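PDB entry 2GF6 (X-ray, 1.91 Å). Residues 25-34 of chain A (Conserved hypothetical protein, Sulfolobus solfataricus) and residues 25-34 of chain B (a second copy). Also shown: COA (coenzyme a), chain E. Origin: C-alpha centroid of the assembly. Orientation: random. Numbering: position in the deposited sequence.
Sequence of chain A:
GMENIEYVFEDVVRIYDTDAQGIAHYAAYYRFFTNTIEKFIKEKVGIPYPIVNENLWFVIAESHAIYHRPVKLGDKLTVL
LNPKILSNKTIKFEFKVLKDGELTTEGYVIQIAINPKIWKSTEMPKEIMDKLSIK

Chain A 25-34: HYAAYYRFFT
Chain B 25-34: HYAAYYRFFT

Two copies of one segment pack as nearly antiparallel helices from residue 26, their N-to-C directions 169° apart and axes 9.5 Å apart at closest approach. The register centres on Ala A27 and Ala B27, whose CA atoms lie 5.4 Å apart. His A25 (chi1 p, phi/psi -99/174) caps the helix: its ND1 accepts a weak bond from Ala A28 N at 3.0 Å.

Tyr A26 (chi1 t, chi2 81°) points toward chain B and lies between aromatic neighbours. Over one face is Tyr B26, near parallel but slid apart, with Tyr A26 CE2 3.1 Å from Tyr B26 CE2; over the other are Tyr B30 and Phe B33, the latter edge-on at 89°. Tyr A26 CB sits 3.8 Å from the Tyr B30 ring centroid, a CH-pi contact. No direct hydrogen bond crosses; waters bridge polar atoms instead, one 2.6 Å from both Tyr A26 OH and Tyr B26 O.

At Ala A27, a small methyl suits the close approach: its CB meets Ala B27 CB at 3.8 Å. Tyr A30 (chi1 t) offers its ring face to Tyr B26 CB, 3.9 Å from the ring centroid. Phe A33 (chi1 p) turns its edge to the Tyr B26 face, CZ lying 4.3 Å from Tyr B26 CE1. Thr A34 (chi1 m) donates from OG1 to Tyr A30 O at 2.6 Å.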

# COMPACT_ATOMS: atom_id res chain seq x y z
N HIS A 25 -6.62 2.31 -7.92
CA HIS A 25 -7.26 1.39 -7.00
C HIS A 25 -7.80 2.12 -5.76
O HIS A 25 -7.56 3.33 -5.56
CB HIS A 25 -6.27 0.26 -6.60
CG HIS A 25 -4.96 0.74 -6.05
ND1 HIS A 25 -4.85 1.73 -5.09
CD2 HIS A 25 -3.69 0.34 -6.30
CE1 HIS A 25 -3.58 1.93 -4.80
NE2 HIS A 25 -2.85 1.07 -5.50
N TYR A 26 -8.52 1.38 -4.92
CA TYR A 26 -9.14 1.93 -3.73
C TYR A 26 -8.27 2.81 -2.88
O TYR A 26 -8.75 3.83 -2.39
CB TYR A 26 -9.58 0.77 -2.84
CG TYR A 26 -10.43 1.05 -1.62
CD1 TYR A 26 -11.80 1.24 -1.74
CD2 TYR A 26 -9.90 0.99 -0.35
CE1 TYR A 26 -12.60 1.44 -0.65
CE2 TYR A 26 -10.71 1.18 0.79
CZ TYR A 26 -12.07 1.40 0.62
OH TYR A 26 -12.91 1.57 1.68
N ALA A 27 -7.03 2.39 -2.64
CA ALA A 27 -6.15 3.09 -1.69
C ALA A 27 -5.62 4.33 -2.35
O ALA A 27 -5.24 5.28 -1.70
CB ALA A 27 -4.96 2.18 -1.25
N ALA A 28 -5.56 4.32 -3.67
CA ALA A 28 -5.03 5.48 -4.36
C ALA A 28 -5.87 6.71 -4.02
O ALA A 28 -5.34 7.83 -3.80
CB ALA A 28 -5.04 5.23 -5.83
N TYR A 29 -7.18 6.50 -3.94
CA TYR A 29 -8.11 7.62 -3.73
C TYR A 29 -7.92 8.22 -2.36
O TYR A 29 -8.06 9.44 -2.18
CB TYR A 29 -9.57 7.17 -4.01
CG TYR A 29 -9.85 6.99 -5.51
CD1 TYR A 29 -10.14 8.09 -6.32
CD2 TYR A 29 -9.74 5.76 -6.13
CE1 TYR A 29 -10.35 7.94 -7.67
CE2 TYR A 29 -9.96 5.60 -7.48
CZ TYR A 29 -10.26 6.69 -8.25
OH TYR A 29 -10.47 6.57 -9.62
N TYR A 30 -7.54 7.38 -1.40
CA TYR A 30 -7.12 7.79 -0.07
C TYR A 30 -5.85 8.59 -0.15
O TYR A 30 -5.65 9.53 0.61
CB TYR A 30 -6.91 6.56 0.81
CG TYR A 30 -6.38 6.80 2.25
CD1 TYR A 30 -7.24 7.13 3.29
CD2 TYR A 30 -5.04 6.64 2.55
CE1 TYR A 30 -6.76 7.34 4.58
CE2 TYR A 30 -4.55 6.85 3.82
CZ TYR A 30 -5.41 7.19 4.84
OH TYR A 30 -4.92 7.36 6.14
N ARG A 31 -4.95 8.21 -1.05
CA ARG A 31 -3.74 8.95 -1.20
C ARG A 31 -4.15 10.33 -1.60
O ARG A 31 -3.67 11.30 -1.09
CB ARG A 31 -2.79 8.34 -2.24
CG ARG A 31 -1.41 9.03 -2.24
CD ARG A 31 -0.35 8.39 -3.14
NE ARG A 31 -0.50 8.72 -4.55
CZ ARG A 31 -0.25 9.91 -5.11
NH1 ARG A 31 0.11 10.96 -4.40
NH2 ARG A 31 -0.39 10.04 -6.42
N PHE A 32 -5.08 10.43 -2.54
CA PHE A 32 -5.40 11.73 -3.09
C PHE A 32 -6.11 12.62 -2.07
O PHE A 32 -5.79 13.80 -1.97
CB PHE A 32 -6.27 11.61 -4.35
CG PHE A 32 -5.71 10.67 -5.39
CD1 PHE A 32 -4.36 10.68 -5.72
CD2 PHE A 32 -6.56 9.78 -6.04
CE1 PHE A 32 -3.86 9.81 -6.70
CE2 PHE A 32 -6.07 8.90 -6.99
CZ PHE A 32 -4.72 8.93 -7.33
N PHE A 33 -7.11 12.09 -1.37
CA PHE A 33 -7.94 12.94 -0.53
C PHE A 33 -7.21 13.31 0.77
O PHE A 33 -7.32 14.46 1.26
CB PHE A 33 -9.38 12.39 -0.40
CG PHE A 33 -9.54 11.13 0.42
CD1 PHE A 33 -9.17 11.07 1.76
CD2 PHE A 33 -10.22 10.05 -0.12
CE1 PHE A 33 -9.38 9.92 2.52
CE2 PHE A 33 -10.44 8.89 0.64
CZ PHE A 33 -10.02 8.84 1.96
N THR A 34 -6.37 12.39 1.27
CA THR A 34 -5.46 12.67 2.40
C THR A 34 -4.51 13.83 2.08
O THR A 34 -4.39 14.77 2.85
CB THR A 34 -4.67 11.40 2.79
OG1 THR A 34 -5.61 10.37 3.03
CG2 THR A 34 -3.82 11.61 4.09
N HIS B 25 -5.45 0.82 8.98
CA HIS B 25 -5.68 1.95 8.12
C HIS B 25 -6.70 1.63 7.01
O HIS B 25 -7.11 0.49 6.82
CB HIS B 25 -4.36 2.45 7.52
CG HIS B 25 -3.55 1.40 6.82
ND1 HIS B 25 -4.06 0.58 5.84
CD2 HIS B 25 -2.23 1.10 6.90
CE1 HIS B 25 -3.11 -0.22 5.39
NE2 HIS B 25 -1.98 0.09 6.00
N TYR B 26 -7.09 2.67 6.29
CA TYR B 26 -8.13 2.61 5.26
C TYR B 26 -7.93 1.45 4.29
O TYR B 26 -8.89 0.79 3.91
CB TYR B 26 -8.13 3.96 4.52
CG TYR B 26 -9.19 4.20 3.42
CD1 TYR B 26 -10.46 4.67 3.73
CD2 TYR B 26 -8.89 3.98 2.09
CE1 TYR B 26 -11.41 4.87 2.76
CE2 TYR B 26 -9.83 4.19 1.08
CZ TYR B 26 -11.09 4.62 1.42
OH TYR B 26 -12.02 4.84 0.40
N ALA B 27 -6.69 1.22 3.87
CA ALA B 27 -6.41 0.21 2.82
C ALA B 27 -6.39 -1.20 3.42
O ALA B 27 -6.52 -2.19 2.71
CB ALA B 27 -5.08 0.47 2.18
N ALA B 28 -6.16 -1.30 4.70
CA ALA B 28 -6.18 -2.59 5.31
C ALA B 28 -7.59 -3.16 5.30
O ALA B 28 -7.75 -4.36 5.23
CB ALA B 28 -5.70 -2.49 6.70
N TYR B 29 -8.63 -2.33 5.41
CA TYR B 29 -10.00 -2.87 5.40
C TYR B 29 -10.33 -3.43 4.03
O TYR B 29 -11.05 -4.40 3.91
CB TYR B 29 -11.02 -1.82 5.85
CG TYR B 29 -10.93 -1.52 7.33
CD1 TYR B 29 -11.56 -2.32 8.25
CD2 TYR B 29 -10.18 -0.46 7.81
CE1 TYR B 29 -11.46 -2.07 9.64
CE2 TYR B 29 -10.10 -0.19 9.18
CZ TYR B 29 -10.75 -1.01 10.08
OH TYR B 29 -10.66 -0.78 11.44
N TYR B 30 -9.75 -2.83 3.01
CA TYR B 30 -9.90 -3.32 1.62
C TYR B 30 -9.23 -4.68 1.33
O TYR B 30 -9.70 -5.50 0.52
CB TYR B 30 -9.36 -2.26 0.67
CG TYR B 30 -9.24 -2.64 -0.78
CD1 TYR B 30 -10.35 -2.65 -1.62
CD2 TYR B 30 -8.00 -2.95 -1.32
CE1 TYR B 30 -10.25 -2.99 -2.97
CE2 TYR B 30 -7.89 -3.31 -2.70
CZ TYR B 30 -9.02 -3.32 -3.51
OH TYR B 30 -8.90 -3.64 -4.89
N ARG B 31 -8.11 -4.91 1.99
CA ARG B 31 -7.46 -6.20 1.91
C ARG B 31 -8.39 -7.21 2.55
O ARG B 31 -8.64 -8.29 1.99
CB ARG B 31 -6.10 -6.15 2.65
CG ARG B 31 -5.54 -7.48 3.05
CD ARG B 31 -4.08 -7.41 3.54
NE ARG B 31 -3.96 -7.56 4.98
CZ ARG B 31 -4.19 -8.71 5.61
NH1 ARG B 31 -4.55 -9.78 4.92
NH2 ARG B 31 -4.04 -8.81 6.92
N PHE B 32 -8.88 -6.88 3.75
CA PHE B 32 -9.81 -7.78 4.44
C PHE B 32 -11.10 -8.07 3.64
O PHE B 32 -11.48 -9.24 3.43
CB PHE B 32 -10.14 -7.25 5.84
CG PHE B 32 -9.13 -7.66 6.86
CD1 PHE B 32 -7.93 -6.99 6.97
CD2 PHE B 32 -9.36 -8.77 7.70
CE1 PHE B 32 -6.97 -7.39 7.91
CE2 PHE B 32 -8.41 -9.16 8.64
CZ PHE B 32 -7.22 -8.46 8.74
N PHE B 33 -11.75 -7.02 3.15
CA PHE B 33 -12.98 -7.24 2.39
C PHE B 33 -12.70 -7.75 0.98
O PHE B 33 -13.50 -8.55 0.42
CB PHE B 33 -13.97 -6.05 2.54
CG PHE B 33 -13.68 -4.84 1.70
CD1 PHE B 33 -13.65 -4.91 0.29
CD2 PHE B 33 -13.56 -3.59 2.31
CE1 PHE B 33 -13.42 -3.77 -0.47
CE2 PHE B 33 -13.34 -2.46 1.57
CZ PHE B 33 -13.29 -2.53 0.16
N THR B 34 -11.53 -7.42 0.43
CA THR B 34 -11.16 -8.04 -0.87
C THR B 34 -10.92 -9.55 -0.77
O THR B 34 -11.30 -10.32 -1.66
CB THR B 34 -9.92 -7.36 -1.51
OG1 THR B 34 -10.25 -6.01 -1.81
CG2 THR B 34 -9.52 -8.08 -2.77
N1A COA E . -20.90 10.93 11.11
C2A COA E . -21.16 12.07 11.87
N3A COA E . -20.91 12.05 13.24
C4A COA E . -20.42 10.91 13.79
C5A COA E . -20.17 9.78 13.03
C6A COA E . -20.40 9.79 11.68
N6A COA E . -20.36 8.62 11.01
N7A COA E . -19.68 8.82 13.85
C8A COA E . -19.61 9.33 15.11
N9A COA E . -20.08 10.61 15.07
C1B COA E . -20.36 11.52 16.18
C2B COA E . -21.28 10.98 17.24
O2B COA E . -22.63 11.15 16.91
C3B COA E . -20.92 11.86 18.41
O3B COA E . -21.69 13.05 18.28
P3B COA E . -22.08 14.03 19.50
O7A COA E . -21.25 15.30 19.34
O8A COA E . -21.81 13.43 20.87
O9A COA E . -23.53 14.39 19.34
C4B COA E . -19.44 12.15 18.21
O4B COA E . -19.17 11.80 16.87
C5B COA E . -18.54 11.34 19.11
O5B COA E . -18.75 9.99 18.81
P1A COA E . -18.94 8.88 19.95
O1A COA E . -19.85 7.77 19.52
O2A COA E . -19.36 9.50 21.25
O3A COA E . -17.47 8.25 19.97
P2A COA E . -16.37 8.22 21.14
O4A COA E . -16.60 7.21 22.21
O5A COA E . -16.02 9.56 21.73
O6A COA E . -15.15 7.71 20.26
CBP COA E . -14.10 6.68 18.51
CCP COA E . -15.17 7.70 18.84
CDP COA E . -14.21 5.55 19.55
CEP COA E . -12.76 7.39 18.62
CAP COA E . -14.34 6.09 17.13
OAP COA E . -15.57 5.40 17.07
C9P COA E . -13.29 5.12 16.71
O9P COA E . -12.17 4.79 17.49
N8P COA E . -13.51 4.60 15.54
C7P COA E . -12.45 3.85 14.92
C6P COA E . -11.97 4.64 13.74
C5P COA E . -10.99 3.85 12.94
O5P COA E . -10.43 2.80 13.34
N4P COA E . -10.82 4.39 11.76
C3P COA E . -10.25 3.61 10.70
C2P COA E . -10.34 4.36 9.41
S1P COA E . -9.55 3.40 8.18
O HOH W 1 -11.21 4.76 -2.02
O HOH W 2 -9.57 -1.24 -6.17
O HOH W 3 -11.47 1.14 3.86
O HOH W 4 -6.54 5.29 7.29